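Local coordinates for putative uncharacterized protein (PDB 4GNX) that probably serves as the RPA32-like subunit of heterotrimeric replication protein A, which binds single-stranded DNA through OB folds, at residues Arg10-Arg15 with Gly37-Val42; Arg46-Asn51 with Ile85-Tyr90; Val91-Thr96 with Arg104-Gly109. All blocks are in the same frame, centred on the assembly; numbering follows the deposited sequence.

Interaction 1 of 3, residues Arg10-Arg15 with Gly37-Val42; sequences RPVTIR and GQLTFV. With nucleotides of chain G.
Strand 9-11 runs parallel to the start of strand 38-50, adding a short strand to the OB-fold sheet; Arg10 is bridged to Leu39 and Pro11 to Thr40. Thr40 is gripped on both sides of Pro11: its N gives a hydrogen bond to Arg10 O (3.0 Å), arriving from above the carbonyl plane, and its O takes one from Val12 N (3.1 Å) almost along the C=O axis. A weak hydrogen bond, nearly straight, joins Arg10 N to Gln38 O (3.3 Å). Pro11, which has no N-H, suits its position because the ladder draws on the backbones of Arg10 and Val12 instead. The strand ends at Pro11; Val12 adds its one backbone bond before Thr13 takes the N-cap position of helix 14-19.

The two faces differ. Pro11 and Thr40 lie on the one turned toward helix 117-135, where the Pro11 ring meets Glu126 and Ala130; Thr40 OG1, anti to its own backbone N, is bonded to Val93 O and Arg92 NE. Arg10 and Leu39 share the other face, but the Arg10 guanidinium runs on to the carbonyls of Leu31 and Glu35. Val12, Leu39, Ile14 and Phe41 pack together on this side. Val12 CG2 meets Leu39 CD1 at 3.8 Å, the two side chains crossing at about a right angle, and Leu39 CD1 in turn lies in plane at the edge of the Phe41 ring. Ile14, on the first helical turn, crosses that ring obliquely, with its CG1 4.0 Å from Phe41 CE1.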
loop_
_atom_site.group_PDB
_atom_site.type_symbol
_atom_site.label_atom_id
_atom_site.label_comp_id
_atom_site.label_asym_id
_atom_site.label_seq_id
_atom_site.Cartn_x
_atom_site.Cartn_y
_atom_site.Cartn_z
ATOM N N ARG B 10 5.962 15.160 2.587
ATOM C CA ARG B 10 5.786 14.308 3.754
ATOM C C ARG B 10 4.413 14.385 4.402
ATOM O O ARG B 10 3.958 15.452 4.800
ATOM C CB ARG B 10 6.895 14.579 4.771
ATOM C CG ARG B 10 8.270 14.400 4.155
ATOM C CD ARG B 10 9.384 14.662 5.154
ATOM N NE ARG B 10 9.122 14.026 6.444
ATOM C CZ ARG B 10 9.943 14.065 7.487
ATOM N NH1 ARG B 10 11.096 14.712 7.424
ATOM N NH2 ARG B 10 9.579 13.458 8.608
ATOM N N PRO B 11 3.734 13.243 4.498
ATOM C CA PRO B 11 2.475 13.292 5.207
ATOM C C PRO B 11 2.761 13.373 6.738
ATOM O O PRO B 11 3.579 12.629 7.269
ATOM C CB PRO B 11 1.827 11.965 4.806
ATOM C CG PRO B 11 2.998 11.016 4.658
ATOM C CD PRO B 11 4.120 11.861 4.125
ATOM N N VAL B 12 2.097 14.294 7.419
ATOM C CA VAL B 12 2.415 14.602 8.794
ATOM C C VAL B 12 1.172 14.991 9.525
ATOM O O VAL B 12 0.192 15.404 8.911
ATOM C CB VAL B 12 3.393 15.796 8.930
ATOM C CG1 VAL B 12 4.810 15.440 8.450
ATOM C CG2 VAL B 12 2.848 17.028 8.229
ATOM N N THR B 13 1.228 14.855 10.849
ATOM C CA THR B 13 0.170 15.360 11.723
ATOM C C THR B 13 0.601 16.706 12.247
ATOM O O THR B 13 1.788 17.018 12.314
ATOM C CB THR B 13 -0.023 14.482 12.956
ATOM O OG1 THR B 13 1.179 14.547 13.761
ATOM C CG2 THR B 13 -0.384 13.023 12.553
ATOM N N ILE B 14 -0.369 17.505 12.645
ATOM C CA ILE B 14 -0.040 18.801 13.162
ATOM C C ILE B 14 0.914 18.654 14.337
ATOM O O ILE B 14 1.845 19.476 14.478
ATOM C CB ILE B 14 -1.305 19.594 13.511
ATOM C CG1 ILE B 14 -2.065 19.904 12.193
ATOM C CG2 ILE B 14 -0.940 20.857 14.299
ATOM C CD1 ILE B 14 -3.442 20.507 12.370
ATOM N N ARG B 15 0.734 17.592 15.139
ATOM C CA ARG B 15 1.636 17.359 16.273
ATOM C C ARG B 15 3.102 17.234 15.873
ATOM O O ARG B 15 3.995 17.810 16.541
ATOM C CB ARG B 15 1.264 16.107 17.019
ATOM C CG ARG B 15 1.894 16.016 18.396
ATOM C CD ARG B 15 0.923 16.625 19.393
ATOM N NE ARG B 15 1.345 17.930 19.891
ATOM C CZ ARG B 15 0.541 18.846 20.417
ATOM N NH1 ARG B 15 -0.772 18.650 20.502
ATOM N NH2 ARG B 15 1.064 19.982 20.842
ATOM N N GLY B 37 10.513 19.796 4.446
ATOM C CA GLY B 37 10.246 20.876 3.512
ATOM C C GLY B 37 8.761 20.959 3.233
ATOM O O GLY B 37 7.983 21.424 4.075
ATOM N N GLN B 38 8.370 20.505 2.047
ATOM C CA GLN B 38 6.974 20.424 1.699
ATOM C C GLN B 38 6.338 19.322 2.500
ATOM O O GLN B 38 6.981 18.316 2.779
ATOM C CB GLN B 38 6.811 20.129 0.222
ATOM C CG GLN B 38 6.702 21.363 -0.642
ATOM C CD GLN B 38 5.925 21.102 -1.928
ATOM O OE1 GLN B 38 4.896 21.736 -2.169
ATOM N NE2 GLN B 38 6.414 20.171 -2.760
ATOM N N LEU B 39 5.072 19.509 2.854
ATOM C CA LEU B 39 4.348 18.553 3.673
ATOM C C LEU B 39 2.861 18.619 3.363
ATOM O O LEU B 39 2.381 19.592 2.787
ATOM C CB LEU B 39 4.573 18.866 5.147
ATOM C CG LEU B 39 4.146 20.249 5.687
ATOM C CD1 LEU B 39 2.698 20.250 6.174
ATOM C CD2 LEU B 39 5.050 20.674 6.829
ATOM N N THR B 40 2.131 17.593 3.773
ATOM C CA THR B 40 0.699 17.571 3.572
ATOM C C THR B 40 -0.076 16.961 4.735
ATOM O O THR B 40 0.403 16.067 5.442
ATOM C CB THR B 40 0.313 16.814 2.295
ATOM O OG1 THR B 40 -1.116 16.831 2.180
ATOM C CG2 THR B 40 0.820 15.345 2.316
ATOM N N PHE B 41 -1.298 17.427 4.914
ATOM C CA PHE B 41 -2.127 16.920 5.999
ATOM C C PHE B 41 -3.600 17.285 5.833
ATOM O O PHE B 41 -3.971 18.125 4.992
ATOM C CB PHE B 41 -1.596 17.396 7.361
ATOM C CG PHE B 41 -1.721 18.867 7.583
ATOM C CD1 PHE B 41 -2.856 19.394 8.193
ATOM C CD2 PHE B 41 -0.699 19.724 7.214
ATOM C CE1 PHE B 41 -2.980 20.752 8.414
ATOM C CE2 PHE B 41 -0.822 21.096 7.432
ATOM C CZ PHE B 41 -1.967 21.609 8.029
ATOM N N VAL B 42 -4.436 16.648 6.642
ATOM C CA VAL B 42 -5.879 16.819 6.553
ATOM C C VAL B 42 -6.338 17.331 7.898
ATOM O O VAL B 42 -5.836 16.906 8.927
ATOM C CB VAL B 42 -6.558 15.490 6.232
ATOM C CG1 VAL B 42 -8.064 15.625 6.331
ATOM C CG2 VAL B 42 -6.155 15.007 4.842
ATOM P P DT G 21 2.027 27.364 -6.302
ATOM O OP1 DT G 21 0.836 26.692 -6.882
ATOM O OP2 DT G 21 2.727 28.417 -7.084
ATOM O "O5'" DT G 21 1.570 28.004 -4.916
ATOM C "C5'" DT G 21 0.995 29.326 -4.856
ATOM C "C4'" DT G 21 1.724 30.178 -3.841
ATOM O "O4'" DT G 21 1.967 29.420 -2.632
ATOM C "C3'" DT G 21 3.078 30.726 -4.303
ATOM O "O3'" DT G 21 3.138 32.160 -4.162
ATOM C "C2'" DT G 21 4.102 29.947 -3.488
ATOM C "C1'" DT G 21 3.338 29.446 -2.268
ATOM N N1 DT G 21 3.704 28.084 -1.803
ATOM C C2 DT G 21 4.486 27.952 -0.674
ATOM O O2 DT G 21 4.911 28.906 -0.040
ATOM N N3 DT G 21 4.760 26.654 -0.318
ATOM C C4 DT G 21 4.337 25.502 -0.957
ATOM O O4 DT G 21 4.665 24.402 -0.520
ATOM C C5 DT G 21 3.515 25.715 -2.128
ATOM C C7 DT G 21 3.009 24.529 -2.887
ATOM C C6 DT G 21 3.242 26.978 -2.484
#

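Interaction 2 of 3, residues Arg46-Asn51 with Ile85-Tyr90; sequences RNISRN and IRNNVY
In the OB fold, strand 38-50 carries a classic beta bulge here, in which Arg46 and Asn47 both face Ser58, and the loop leading into strand 90-100 passes beside it. Arg46 can be followed outward. Its CB starts on the side away from 85-90, and CG stands anti to the carbonyl carbon (chi1 -72°). A bend at chi2 (-63°) then redirects the chain, which CD extends, bringing the guanidinium alongside the Asn88 side chain. NE forms a salt bridge with Glu60. CZ lies 3.9 Å from Asn88 OD1, while NH1 gives that same oxygen a weak hydrogen bond of 2.8 Å, poorly directed although the guanidinium and amide planes are only 21° apart. NH2 comes near Arg22 of a neighbouring subunit, a like charge that Glu60 would tend to offset.

Asn88 suits its place twice over: it tolerates a left-handed backbone conformation, and its amide has two polar ends, so ND2 can bond Ile79 O of a neighbouring subunit while OD1 faces Arg46. The Asn87 amide, by contrast, lies against the Arg46-Asn47 peptide. One residue on from the bulge the contact turns apolar. Ile48 points toward the loop and slides past Asn87 in the opposite direction, and its terminal CD1 rests 4.0 Å from Arg86 CA and 3.9 Å from Ile85 O.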
loop_
_atom_site.group_PDB
_atom_site.type_symbol
_atom_site.label_atom_id
_atom_site.label_comp_id
_atom_site.label_asym_id
_atom_site.label_seq_id
_atom_site.Cartn_x
_atom_site.Cartn_y
_atom_site.Cartn_z
ATOM N N ARG B 46 -11.383 25.868 11.490
ATOM C CA ARG B 46 -12.098 26.329 12.659
ATOM C C ARG B 46 -12.324 27.834 12.672
ATOM O O ARG B 46 -13.281 28.311 13.286
ATOM C CB ARG B 46 -11.353 25.923 13.914
ATOM C CG ARG B 46 -11.447 24.449 14.200
ATOM C CD ARG B 46 -12.865 23.964 14.459
ATOM N NE ARG B 46 -12.840 22.545 14.804
ATOM C CZ ARG B 46 -13.878 21.724 14.726
ATOM N NH1 ARG B 46 -15.068 22.166 14.310
ATOM N NH2 ARG B 46 -13.717 20.450 15.069
ATOM N N ASN B 47 -11.417 28.572 12.027
ATOM C CA ASN B 47 -11.571 30.015 11.803
ATOM C C ASN B 47 -10.962 30.493 10.458
ATOM O O ASN B 47 -10.018 29.877 9.933
ATOM C CB ASN B 47 -11.012 30.804 12.986
ATOM C CG ASN B 47 -11.085 32.304 12.772
ATOM O OD1 ASN B 47 -10.054 32.968 12.629
ATOM N ND2 ASN B 47 -12.304 32.842 12.723
ATOM N N ILE B 48 -11.532 31.561 9.898
ATOM C CA ILE B 48 -11.065 32.104 8.635
ATOM C C ILE B 48 -10.946 33.614 8.739
ATOM O O ILE B 48 -11.933 34.320 8.903
ATOM C CB ILE B 48 -11.999 31.757 7.450
ATOM C CG1 ILE B 48 -12.236 30.254 7.338
ATOM C CG2 ILE B 48 -11.411 32.278 6.150
ATOM C CD1 ILE B 48 -13.321 29.867 6.354
ATOM N N SER B 49 -9.722 34.102 8.636
ATOM C CA SER B 49 -9.460 35.526 8.688
ATOM C C SER B 49 -8.947 35.968 7.323
ATOM O O SER B 49 -7.991 35.396 6.804
ATOM C CB SER B 49 -8.442 35.827 9.787
ATOM O OG SER B 49 -8.305 37.220 9.986
ATOM N N ARG B 50 -9.586 36.975 6.738
ATOM C CA ARG B 50 -9.239 37.398 5.387
ATOM C C ARG B 50 -8.516 38.731 5.373
ATOM O O ARG B 50 -8.991 39.710 5.943
ATOM C CB ARG B 50 -10.491 37.497 4.533
ATOM C CG ARG B 50 -10.254 37.364 3.036
ATOM C CD ARG B 50 -11.565 37.029 2.339
ATOM N NE ARG B 50 -12.300 36.014 3.099
ATOM C CZ ARG B 50 -12.489 34.757 2.709
ATOM N NH1 ARG B 50 -12.023 34.348 1.532
ATOM N NH2 ARG B 50 -13.161 33.911 3.492
ATOM N N ASN B 51 -7.368 38.761 4.706
ATOM C CA ASN B 51 -6.567 39.978 4.570
ATOM C C ASN B 51 -6.519 40.459 3.129
ATOM O O ASN B 51 -7.072 39.816 2.234
ATOM C CB ASN B 51 -5.148 39.719 5.073
ATOM C CG ASN B 51 -5.122 39.228 6.509
ATOM O OD1 ASN B 51 -5.092 40.038 7.449
ATOM N ND2 ASN B 51 -5.132 37.903 6.692
ATOM N N ILE B 85 -14.656 26.511 0.766
ATOM C CA ILE B 85 -14.129 26.257 2.109
ATOM C C ILE B 85 -14.814 27.111 3.178
ATOM O O ILE B 85 -14.879 28.336 3.072
ATOM C CB ILE B 85 -12.606 26.494 2.178
ATOM C CG1 ILE B 85 -11.866 25.328 1.521
ATOM C CG2 ILE B 85 -12.153 26.636 3.627
ATOM C CD1 ILE B 85 -10.440 25.623 1.121
ATOM N N ARG B 86 -15.312 26.443 4.208
ATOM C CA ARG B 86 -15.960 27.094 5.329
ATOM C C ARG B 86 -15.558 26.435 6.637
ATOM O O ARG B 86 -14.873 25.417 6.643
ATOM C CB ARG B 86 -17.465 27.059 5.133
ATOM C CG ARG B 86 -17.920 28.166 4.200
ATOM C CD ARG B 86 -18.910 27.672 3.165
ATOM N NE ARG B 86 -20.294 27.944 3.558
ATOM C CZ ARG B 86 -21.081 27.078 4.197
ATOM N NH1 ARG B 86 -20.625 25.853 4.530
ATOM N NH2 ARG B 86 -22.331 27.441 4.496
ATOM N N ASN B 87 -15.955 27.034 7.749
ATOM C CA ASN B 87 -15.666 26.483 9.057
ATOM C C ASN B 87 -16.231 25.086 9.240
ATOM O O ASN B 87 -17.243 24.732 8.634
ATOM C CB ASN B 87 -16.203 27.408 10.135
ATOM C CG ASN B 87 -15.228 28.485 10.471
ATOM O OD1 ASN B 87 -14.053 28.384 10.112
ATOM N ND2 ASN B 87 -15.682 29.517 11.151
ATOM N N ASN B 88 -15.568 24.291 10.068
ATOM C CA ASN B 88 -16.088 22.990 10.434
ATOM C C ASN B 88 -16.138 22.003 9.244
ATOM O O ASN B 88 -17.044 21.168 9.132
ATOM C CB ASN B 88 -17.439 23.157 11.126
ATOM C CG ASN B 88 -17.871 21.915 11.871
ATOM O OD1 ASN B 88 -17.056 21.219 12.512
ATOM N ND2 ASN B 88 -19.172 21.625 11.798
ATOM N N VAL B 89 -15.115 22.090 8.392
ATOM C CA VAL B 89 -15.025 21.334 7.131
ATOM C C VAL B 89 -13.635 20.688 7.014
ATOM O O VAL B 89 -12.617 21.338 7.260
ATOM C CB VAL B 89 -15.287 22.280 5.910
ATOM C CG1 VAL B 89 -14.622 21.764 4.650
ATOM C CG2 VAL B 89 -16.776 22.509 5.678
ATOM N N TYR B 90 -13.577 19.414 6.643
ATOM C CA TYR B 90 -12.276 18.805 6.408
ATOM C C TYR B 90 -11.615 19.286 5.119
ATOM O O TYR B 90 -12.284 19.540 4.111
ATOM C CB TYR B 90 -12.352 17.295 6.452
ATOM C CG TYR B 90 -12.189 16.738 7.851
ATOM C CD1 TYR B 90 -13.292 16.374 8.600
ATOM C CD2 TYR B 90 -10.916 16.568 8.423
ATOM C CE1 TYR B 90 -13.144 15.854 9.867
ATOM C CE2 TYR B 90 -10.759 16.043 9.695
ATOM C CZ TYR B 90 -11.875 15.704 10.417
ATOM O OH TYR B 90 -11.763 15.203 11.693
#

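Interaction 3 of 3, residues Val91-Thr96 with Arg104-Gly109. With nucleotides of chain G.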
loop_
_atom_site.group_PDB
_atom_site.type_symbol
_atom_site.label_atom_id
_atom_site.label_comp_id
_atom_site.label_asym_id
_atom_site.label_seq_id
_atom_site.Cartn_x
_atom_site.Cartn_y
_atom_site.Cartn_z
ATOM N N VAL B 91 -10.297 19.440 5.169
ATOM C CA VAL B 91 -9.535 19.872 4.008
ATOM C C VAL B 91 -8.180 19.185 3.927
ATOM O O VAL B 91 -7.577 18.827 4.965
ATOM C CB VAL B 91 -9.255 21.368 4.038
ATOM C CG1 VAL B 91 -10.546 22.164 4.077
ATOM C CG2 VAL B 91 -8.373 21.687 5.229
ATOM N N ARG B 92 -7.715 19.017 2.686
ATOM C CA ARG B 92 -6.371 18.516 2.396
ATOM C C ARG B 92 -5.495 19.764 2.259
ATOM O O ARG B 92 -5.820 20.689 1.509
ATOM C CB ARG B 92 -6.405 17.641 1.112
ATOM C CG ARG B 92 -5.180 16.802 0.690
ATOM C CD ARG B 92 -4.121 16.661 1.753
ATOM N NE ARG B 92 -3.434 15.362 1.939
ATOM C CZ ARG B 92 -4.011 14.167 2.012
ATOM N NH1 ARG B 92 -5.306 14.060 1.800
ATOM N NH2 ARG B 92 -3.286 13.078 2.283
ATOM N N VAL B 93 -4.407 19.809 3.011
ATOM C CA VAL B 93 -3.518 20.961 2.960
ATOM C C VAL B 93 -2.185 20.562 2.361
ATOM O O VAL B 93 -1.592 19.577 2.777
ATOM C CB VAL B 93 -3.287 21.553 4.368
ATOM C CG1 VAL B 93 -2.233 22.664 4.340
ATOM C CG2 VAL B 93 -4.605 22.070 4.941
ATOM N N LEU B 94 -1.726 21.314 1.374
ATOM C CA LEU B 94 -0.374 21.156 0.861
ATOM C C LEU B 94 0.388 22.457 1.130
ATOM O O LEU B 94 -0.139 23.543 0.858
ATOM C CB LEU B 94 -0.431 20.849 -0.630
ATOM C CG LEU B 94 0.840 20.235 -1.197
ATOM C CD1 LEU B 94 0.537 19.194 -2.259
ATOM C CD2 LEU B 94 1.701 21.329 -1.774
ATOM N N GLY B 95 1.607 22.390 1.657
ATOM C CA GLY B 95 2.279 23.640 2.056
ATOM C C GLY B 95 3.730 23.514 2.453
ATOM O O GLY B 95 4.281 22.444 2.377
ATOM N N THR B 96 4.352 24.616 2.850
ATOM C CA THR B 96 5.704 24.583 3.398
ATOM C C THR B 96 5.646 25.063 4.848
ATOM O O THR B 96 4.909 26.007 5.168
ATOM C CB THR B 96 6.682 25.483 2.606
ATOM O OG1 THR B 96 6.411 25.394 1.208
ATOM C CG2 THR B 96 8.114 25.047 2.821
ATOM N N ARG B 104 5.003 28.990 14.388
ATOM C CA ARG B 104 5.042 28.092 13.262
ATOM C C ARG B 104 3.716 28.109 12.559
ATOM O O ARG B 104 2.656 28.031 13.186
ATOM C CB ARG B 104 5.283 26.672 13.739
ATOM C CG ARG B 104 6.681 26.416 14.211
ATOM C CD ARG B 104 6.816 25.018 14.755
ATOM N NE ARG B 104 8.146 24.867 15.327
ATOM C CZ ARG B 104 8.727 23.703 15.549
ATOM N NH1 ARG B 104 8.087 22.583 15.256
ATOM N NH2 ARG B 104 9.939 23.655 16.054
ATOM N N SER B 105 3.774 28.175 11.243
ATOM C CA SER B 105 2.566 28.086 10.455
ATOM C C SER B 105 2.886 27.517 9.103
ATOM O O SER B 105 4.028 27.558 8.657
ATOM C CB SER B 105 1.917 29.460 10.305
ATOM O OG SER B 105 2.898 30.382 9.898
ATOM N N ILE B 106 1.866 26.992 8.455
ATOM C CA ILE B 106 2.015 26.485 7.130
ATOM C C ILE B 106 1.797 27.593 6.127
ATOM O O ILE B 106 0.795 28.296 6.172
ATOM C CB ILE B 106 0.985 25.383 6.865
ATOM C CG1 ILE B 106 1.169 24.223 7.862
ATOM C CG2 ILE B 106 1.091 24.903 5.428
ATOM C CD1 ILE B 106 2.619 23.845 8.130
ATOM N N SER B 107 2.745 27.755 5.218
ATOM C CA SER B 107 2.518 28.592 4.048
ATOM C C SER B 107 2.033 27.688 2.928
ATOM O O SER B 107 2.739 26.765 2.521
ATOM C CB SER B 107 3.791 29.304 3.639
ATOM O OG SER B 107 3.719 29.600 2.269
ATOM N N SER B 108 0.821 27.944 2.447
ATOM C CA SER B 108 0.133 27.014 1.548
ATOM C C SER B 108 -0.206 27.610 0.202
ATOM O O SER B 108 -0.449 28.802 0.089
ATOM C CB SER B 108 -1.166 26.522 2.185
ATOM O OG SER B 108 -1.975 25.815 1.251
ATOM N N GLY B 109 -0.239 26.764 -0.820
ATOM C CA GLY B 109 -0.739 27.170 -2.120
ATOM C C GLY B 109 -2.049 26.471 -2.370
ATOM O O GLY B 109 -3.006 27.062 -2.864
ATOM P P DT G 21 2.027 27.364 -6.302
ATOM O OP1 DT G 21 0.836 26.692 -6.882
ATOM O OP2 DT G 21 2.727 28.417 -7.084
ATOM O "O5'" DT G 21 1.570 28.004 -4.916
ATOM C "C5'" DT G 21 0.995 29.326 -4.856
ATOM C "C4'" DT G 21 1.724 30.178 -3.841
ATOM O "O4'" DT G 21 1.967 29.420 -2.632
ATOM C "C3'" DT G 21 3.078 30.726 -4.303
ATOM O "O3'" DT G 21 3.138 32.160 -4.162
ATOM C "C2'" DT G 21 4.102 29.947 -3.488
ATOM C "C1'" DT G 21 3.338 29.446 -2.268
ATOM N N1 DT G 21 3.704 28.084 -1.803
ATOM C C2 DT G 21 4.486 27.952 -0.674
ATOM O O2 DT G 21 4.911 28.906 -0.040
ATOM N N3 DT G 21 4.760 26.654 -0.318
ATOM C C4 DT G 21 4.337 25.502 -0.957
ATOM O O4 DT G 21 4.665 24.402 -0.520
ATOM C C5 DT G 21 3.515 25.715 -2.128
ATOM C C7 DT G 21 3.009 24.529 -2.887
ATOM C C6 DT G 21 3.242 26.978 -2.484
#
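The thymine of DT21 of chain G is the flat group here, and the hairpin of strands 90-100 and 103-108 contacts its N3 and O2, one from each strand. Thr96 OG1 sits close to the ring plane at the N3/O4 edge and takes a hydrogen bond from N3 (2.6 Å). The other partners are displaced to one and the same side of the plane: Ser107 OG reaches O2 (2.7 Å), the Gly95 carbonyl carbon approaches O4, Leu94 CD2 touches the methyl C7 at 3.6 Å, and Gly109 CA, farther off the plane, lies near the sugar. Small hydroxyl side chains suit this face: each supplies a polar atom close to the backbone, and Ser107 OG, anti to its own N (chi1 155°), is directed at the base.

Thr96 and Ser107 are also a hydrogen-bonded antiparallel pair. Thr96 N bonds Ser107 O in the carbonyl plane at 2.7 Å, and Ser107 N returns to Thr96 O at 2.8 Å, so the backbones that carry the two hydroxyls are held in register. The strand axes nonetheless cross at 104°, and the pairing soon gives out. Gly95 and Ser108 form a non-hydrogen-bonded pair on the opposite face. Lacking a side chain, Gly95 lets Ile106 CG2 settle 3.8 Å from its CA, and that methyl also meets Val93 CG1. Where the strands splay, Ser108 OG donates to Leu94 O (2.9 Å). This strongly bent antiparallel hairpin is part of the OB-fold barrel, its Thr96/Ser107 face forming part of the DNA-binding surface.

Interactions 1 and 3 belong to the buried part of the barrel, their centres about 8 Å apart, and strands 38-50 and 90-100 join them directly: Phe41 packs on Val93 while their backbones probably share a hydrogen bond. Interaction 2 lies farther along strand 38-50, at the surface, and meets interaction 1 through Val42 and Tyr90. Chemistry follows location. Parallel backbone pairing over apolar side chains marks 10-15 with 37-42; antiparallel pairing coupled to nucleotide recognition marks 91-96 with 104-109; amides and a guanidinium stand beside one apolar patch at Ile48 in 46-51 with 85-90, where regular pairing between the segments is lacking.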